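Local atomic coordinates of uncharacterized protein (Thermoplasma acidophilum, PDB entry 3M4R), a protein that binds zinc through an N-terminal class II aldolase/adducin-like domain and, as a short-chain dehydrogenase/reductase family member, is probably an oxidoreductase. Residues 43-48 with 57-62; 77-82 with 104-109. All coordinates share one frame; numbering follows the deposited sequence.

Contact 1: residues 43-48 with 57-62; sequences VKTTER and VLRVKN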
loop_
_atom_site.group_PDB
_atom_site.type_symbol
_atom_site.label_atom_id
_atom_site.label_comp_id
_atom_site.label_asym_id
_atom_site.label_seq_id
_atom_site.Cartn_x
_atom_site.Cartn_y
_atom_site.Cartn_z
ATOM N N VAL A 43 0.887 -3.621 7.305
ATOM C CA VAL A 43 0.284 -3.298 8.569
ATOM C C VAL A 43 1.393 -2.815 9.523
ATOM O O VAL A 43 2.457 -3.418 9.570
ATOM C CB VAL A 43 -0.470 -4.491 9.160
ATOM C CG1 VAL A 43 0.433 -5.683 9.315
ATOM C CG2 VAL A 43 -1.189 -4.074 10.469
ATOM N N LYS A 44 1.131 -1.720 10.232
ATOM C CA LYS A 44 2.023 -1.227 11.277
ATOM C C LYS A 44 1.670 -1.872 12.628
ATOM O O LYS A 44 0.508 -1.889 13.058
ATOM C CB LYS A 44 1.957 0.291 11.368
ATOM C CG LYS A 44 2.485 0.968 10.101
ATOM C CD LYS A 44 2.246 2.467 10.145
ATOM C CE LYS A 44 2.627 3.138 8.793
ATOM N NZ LYS A 44 1.700 2.787 7.659
ATOM N N THR A 45 2.677 -2.464 13.274
ATOM C CA THR A 45 2.414 -3.366 14.369
ATOM C C THR A 45 3.455 -3.223 15.448
ATOM O O THR A 45 4.491 -2.616 15.229
ATOM C CB THR A 45 2.330 -4.800 13.809
ATOM O OG1 THR A 45 1.691 -5.648 14.774
ATOM C CG2 THR A 45 3.693 -5.336 13.411
ATOM N N THR A 46 3.176 -3.770 16.631
ATOM C CA THR A 46 4.143 -3.763 17.753
ATOM C C THR A 46 4.732 -5.121 17.940
ATOM O O THR A 46 3.996 -6.104 18.043
ATOM C CB THR A 46 3.409 -3.348 19.022
ATOM O OG1 THR A 46 2.761 -2.122 18.745
ATOM C CG2 THR A 46 4.327 -3.151 20.231
ATOM N N GLU A 47 6.073 -5.180 17.992
ATOM C CA GLU A 47 6.791 -6.407 18.143
ATOM C C GLU A 47 7.985 -6.191 19.088
ATOM O O GLU A 47 8.376 -5.053 19.360
ATOM C CB GLU A 47 7.342 -6.862 16.792
ATOM C CG GLU A 47 6.324 -6.904 15.726
ATOM C CD GLU A 47 6.820 -7.548 14.440
ATOM O OE1 GLU A 47 8.040 -7.851 14.314
ATOM O OE2 GLU A 47 5.971 -7.728 13.537
ATOM N N ARG A 48 8.513 -7.290 19.611
ATOM C CA ARG A 48 9.764 -7.275 20.370
ATOM C C ARG A 48 10.869 -7.587 19.415
ATOM O O ARG A 48 10.743 -8.505 18.626
ATOM C CB ARG A 48 9.752 -8.340 21.493
ATOM N N VAL A 57 6.883 -1.778 13.957
ATOM C CA VAL A 57 7.369 -2.547 12.822
ATOM C C VAL A 57 6.339 -2.395 11.700
ATOM O O VAL A 57 5.132 -2.524 11.947
ATOM C CB VAL A 57 7.560 -4.032 13.153
ATOM C CG1 VAL A 57 7.976 -4.828 11.935
ATOM C CG2 VAL A 57 8.652 -4.237 14.322
ATOM N N LEU A 58 6.828 -2.115 10.492
ATOM C CA LEU A 58 6.056 -2.190 9.297
ATOM C C LEU A 58 6.218 -3.567 8.728
ATOM O O LEU A 58 7.278 -3.960 8.301
ATOM C CB LEU A 58 6.476 -1.120 8.251
ATOM C CG LEU A 58 5.679 -1.115 6.931
ATOM C CD1 LEU A 58 4.256 -0.497 7.136
ATOM C CD2 LEU A 58 6.509 -0.339 5.885
ATOM N N ARG A 59 5.130 -4.318 8.726
ATOM C CA ARG A 59 5.109 -5.641 8.123
ATOM C C ARG A 59 4.556 -5.437 6.720
ATOM O O ARG A 59 3.375 -5.122 6.533
ATOM C CB ARG A 59 4.215 -6.592 8.943
ATOM C CG ARG A 59 4.849 -7.171 10.232
ATOM C CD ARG A 59 5.843 -8.291 9.916
ATOM N NE ARG A 59 6.733 -8.576 11.032
ATOM C CZ ARG A 59 7.790 -9.397 11.014
ATOM N NH1 ARG A 59 8.099 -10.108 9.953
ATOM N NH2 ARG A 59 8.567 -9.497 12.101
ATOM N N VAL A 60 5.428 -5.571 5.739
ATOM C CA VAL A 60 5.130 -5.203 4.375
ATOM C C VAL A 60 5.325 -6.416 3.491
ATOM O O VAL A 60 6.210 -7.233 3.718
ATOM C CB VAL A 60 6.003 -4.042 3.868
ATOM C CG1 VAL A 60 7.520 -4.429 3.840
ATOM C CG2 VAL A 60 5.573 -3.573 2.476
ATOM N N LYS A 61 4.472 -6.522 2.472
ATOM C CA LYS A 61 4.529 -7.601 1.513
ATOM C C LYS A 61 5.920 -7.791 0.952
ATOM O O LYS A 61 6.570 -6.822 0.640
ATOM C CB LYS A 61 3.546 -7.309 0.371
ATOM C CG LYS A 61 3.369 -8.456 -0.556
ATOM C CD LYS A 61 3.899 -8.159 -1.861
ATOM C CE LYS A 61 3.448 -9.177 -2.889
ATOM N NZ LYS A 61 4.690 -9.685 -3.601
ATOM N N ASN A 62 6.360 -9.045 0.805
ATOM C CA ASN A 62 7.710 -9.331 0.336
ATOM C C ASN A 62 7.705 -10.102 -0.966
ATOM O O ASN A 62 6.647 -10.399 -1.494
ATOM C CB ASN A 62 8.554 -10.011 1.442
ATOM C CG ASN A 62 8.039 -11.351 1.842
ATOM O OD1 ASN A 62 7.613 -12.130 0.995
ATOM N ND2 ASN A 62 8.144 -11.671 3.151
#
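In both Arg59 and Glu47 CG stands anti to the carbonyl carbon (chi1 -79° and -52°); the arginine then bends at chi2 and the glutamate runs on extended, and their charged ends meet. The two residues sit on neighbouring strands of a beta hairpin, 40-48 and 54-61, within the class II aldolase/adducin domain. Arg59 grips the carboxylate side-on with two nitrogens. NE donates to Glu47 OE2 at 2.8 Å, and NH2 donates to Glu47 OE1 at 2.8 Å. Each oxygen uses its syn lone pair. Carboxylate and guanidinium are nearly coplanar, 24° apart, and the two bonds keep them close to one plane. The remaining nitrogen, NH1, forms a salt bridge to Glu110 and a hydrogen bond to the carbonyl of Phe75. An alanine in place of Arg59 would probably leave the carboxylates of Glu47 and Glu110 without their positive partner and open a gap beside Thr45 CG2.

The backbones pair antiparallel. Val43 with Arg59 and Thr45 with Val57 are hydrogen-bonded pairs, each with two N-H to O bonds. Lys44 with Leu58 lies between them as a non-hydrogen-bonded pair. Val43, Thr45, Val57 and Arg59 share one face of the sheet. There Thr45 CG2 touches Arg59 CG at 3.8 Å, and Glu47 crosses Val57 at about a right angle, with its CG 3.8 Å from Val57 CG2. Thr45 OG1 bonds to Asp16. On the other face Leu58 packs on helix 117-121, which lies next to the zinc ligand Glu116. Lys44 NZ bonds to the carbonyls of His120, in helix 117-121, and of Leu123 and Tyr125 just after it. The aliphatic part of the lysine lies against the leucine, its CG 3.8 Å from Leu58 CD1.

Contact 2: residues 77-82 with 104-109; sequences GIRMDD and SMVNPS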
loop_
_atom_site.group_PDB
_atom_site.type_symbol
_atom_site.label_atom_id
_atom_site.label_comp_id
_atom_site.label_asym_id
_atom_site.label_seq_id
_atom_site.Cartn_x
_atom_site.Cartn_y
_atom_site.Cartn_z
ATOM N N GLY A 77 9.413 -7.705 8.147
ATOM C CA GLY A 77 9.403 -6.661 9.170
ATOM C C GLY A 77 10.447 -5.595 8.935
ATOM O O GLY A 77 11.650 -5.920 8.902
ATOM N N ILE A 78 9.999 -4.338 8.844
ATOM C CA ILE A 78 10.875 -3.173 8.672
ATOM C C ILE A 78 10.720 -2.275 9.874
ATOM O O ILE A 78 9.598 -1.959 10.309
ATOM C CB ILE A 78 10.530 -2.398 7.347
ATOM C CG1 ILE A 78 10.660 -3.322 6.127
ATOM C CG2 ILE A 78 11.388 -1.109 7.147
ATOM C CD1 ILE A 78 12.088 -3.864 5.802
ATOM N N ARG A 79 11.821 -1.860 10.447
ATOM C CA ARG A 79 11.752 -0.961 11.606
ATOM C C ARG A 79 11.180 0.371 11.163
ATOM O O ARG A 79 11.694 0.978 10.255
ATOM C CB ARG A 79 13.133 -0.724 12.220
ATOM C CG ARG A 79 13.830 -1.987 12.690
ATOM C CD ARG A 79 15.244 -1.758 13.245
ATOM N NE ARG A 79 15.632 -3.039 13.803
ATOM C CZ ARG A 79 15.481 -3.408 15.065
ATOM N NH1 ARG A 79 15.048 -2.557 15.992
ATOM N NH2 ARG A 79 15.823 -4.635 15.399
HETATM N N MSE A 80 10.110 0.835 11.819
HETATM C CA MSE A 80 9.496 2.104 11.452
HETATM C C MSE A 80 10.402 3.263 11.806
HETATM O O MSE A 80 10.447 4.227 11.051
HETATM C CB MSE A 80 8.120 2.312 12.114
HETATM C CG MSE A 80 6.989 1.619 11.287
HETATM SE SE MSE A 80 6.636 2.445 9.546
HETATM C CE MSE A 80 5.996 4.123 10.302
ATOM N N ASP A 81 11.124 3.182 12.915
ATOM C CA ASP A 81 12.095 4.222 13.251
ATOM C C ASP A 81 13.043 4.461 12.080
ATOM O O ASP A 81 13.262 5.584 11.681
ATOM C CB ASP A 81 12.954 3.812 14.446
ATOM C CG ASP A 81 12.308 4.131 15.777
ATOM O OD1 ASP A 81 11.258 4.811 15.804
ATOM O OD2 ASP A 81 12.895 3.712 16.827
ATOM N N ASP A 82 13.559 3.375 11.507
ATOM C CA ASP A 82 14.472 3.433 10.358
ATOM C C ASP A 82 13.762 3.999 9.098
ATOM O O ASP A 82 14.255 4.884 8.416
ATOM C CB ASP A 82 14.989 2.050 10.035
ATOM C CG ASP A 82 16.037 1.538 11.020
ATOM O OD1 ASP A 82 16.232 2.171 12.088
ATOM O OD2 ASP A 82 16.687 0.510 10.678
ATOM N N SER A 104 17.289 -2.039 7.338
ATOM C CA SER A 104 16.144 -1.692 8.220
ATOM C C SER A 104 15.287 -2.916 8.577
ATOM O O SER A 104 14.287 -2.809 9.292
ATOM C CB SER A 104 15.271 -0.624 7.569
ATOM O OG SER A 104 16.047 0.514 7.208
HETATM N N MSE A 105 15.727 -4.088 8.136
HETATM C CA MSE A 105 14.975 -5.345 8.342
HETATM C C MSE A 105 15.166 -5.832 9.765
HETATM O O MSE A 105 16.288 -5.924 10.266
HETATM C CB MSE A 105 15.434 -6.434 7.383
HETATM C CG MSE A 105 14.856 -6.292 6.003
HETATM SE SE MSE A 105 15.727 -7.418 4.744
HETATM C CE MSE A 105 14.708 -9.113 5.105
ATOM N N VAL A 106 14.067 -6.120 10.442
ATOM C CA VAL A 106 14.119 -6.720 11.775
ATOM C C VAL A 106 14.770 -8.108 11.743
ATOM O O VAL A 106 15.460 -8.496 12.664
ATOM C CB VAL A 106 12.717 -6.782 12.432
ATOM C CG1 VAL A 106 11.980 -5.491 12.203
ATOM C CG2 VAL A 106 11.896 -7.953 11.871
ATOM N N ASN A 107 14.585 -8.841 10.663
ATOM C CA ASN A 107 15.188 -10.119 10.518
ATOM C C ASN A 107 15.724 -10.258 9.114
ATOM O O ASN A 107 15.004 -10.648 8.192
ATOM C CB ASN A 107 14.254 -11.291 10.826
ATOM C CG ASN A 107 14.967 -12.653 10.641
ATOM O OD1 ASN A 107 16.159 -12.746 10.273
ATOM N ND2 ASN A 107 14.244 -13.706 10.924
ATOM N N PRO A 108 17.040 -10.045 8.965
ATOM C CA PRO A 108 17.606 -9.984 7.627
ATOM C C PRO A 108 17.479 -11.296 6.831
ATOM O O PRO A 108 17.749 -11.283 5.642
ATOM C CB PRO A 108 19.085 -9.605 7.880
ATOM C CG PRO A 108 19.096 -8.843 9.193
ATOM C CD PRO A 108 17.968 -9.541 10.015
ATOM N N SER A 109 17.071 -12.393 7.458
ATOM C CA SER A 109 16.912 -13.651 6.731
ATOM C C SER A 109 15.525 -13.771 6.093
ATOM O O SER A 109 15.289 -14.670 5.301
ATOM C CB SER A 109 17.169 -14.863 7.635
ATOM O OG SER A 109 16.121 -15.043 8.565
HETATM O O HOH W 1 12.891 -8.318 8.547
#
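Ile78 lays its CD1 against CG of the selenomethionine Met105 at 3.7 Å, and the two side chains cross obliquely. In Ile78 chi1 -58° sets CG1 anti to the carbonyl carbon, and chi2 -65° then brings CD1 to the loop. The residue is on strand 75-79, an outermost strand of the domain's mixed sheet within this chain. The loop that follows helix 94-103 joins its edge through a single beta bridge, Ile78 with Met105. Two backbone bonds flank the bridge. Val106 N donates to Gly77 O at 2.9 Å from above the carbonyl plane, and Arg79 N donates to Ser104 O at 2.9 Å, nearly straight at 174°. Two CA-H...O contacts accompany them, from Met105 CA to Gly77 O and from Ile78 CA to Ser104 O.

Past the bridge the strand gives way to helix 80-85, with Arg79 at the N-cap position. In one of its two deposited conformers its guanidinium forms a salt bridge to Asp49. The other branch of Ile78 also meets the loop, with CG2 3.9 Å from Ser104 CB. In the first turn of the helix, Asp82 points its CB toward Ser104. Asp82 CB comes 3.4 Å from Ser104 OG, a hydroxyl that bonds to the carbonyl of Tyr100. The Tyr100 hydroxyl bonds in turn to the carbonyl of Asp82, so the end of helix 94-103 and the start of helix 80-85 are tied together.

The loop then makes an Asx turn: Asn107 OD1 accepts from Ser109 N. Water 1 links the two segments: it donates to Gly77 O at 2.7 Å and accepts from Asn107 N at 2.8 Å.

How the contacts relate
The contacts follow in series along the chain, and their centres are about 9 Å apart. Contact 1 closes the hairpin of strands 40-48 and 54-61. Contact 2 then adds the 104-109 loop to strand 75-79. The strands run 40-48, 54-61, 75-79 across one end of the same mixed sheet. The two contacts touch directly: Leu58 N probably bonds to Ile78 O at 2.8 Å, and Val57 CG1 packs on Gly77 CA at 3.6 Å. Glu110, just past the loop segment, bonds to both Arg59 and Gly77 N. Together they form one end of the sheet of the aldolase-type domain, with the 104-109 loop against its outermost strand. The side chain of Leu58 is about 14 Å from the zinc ion.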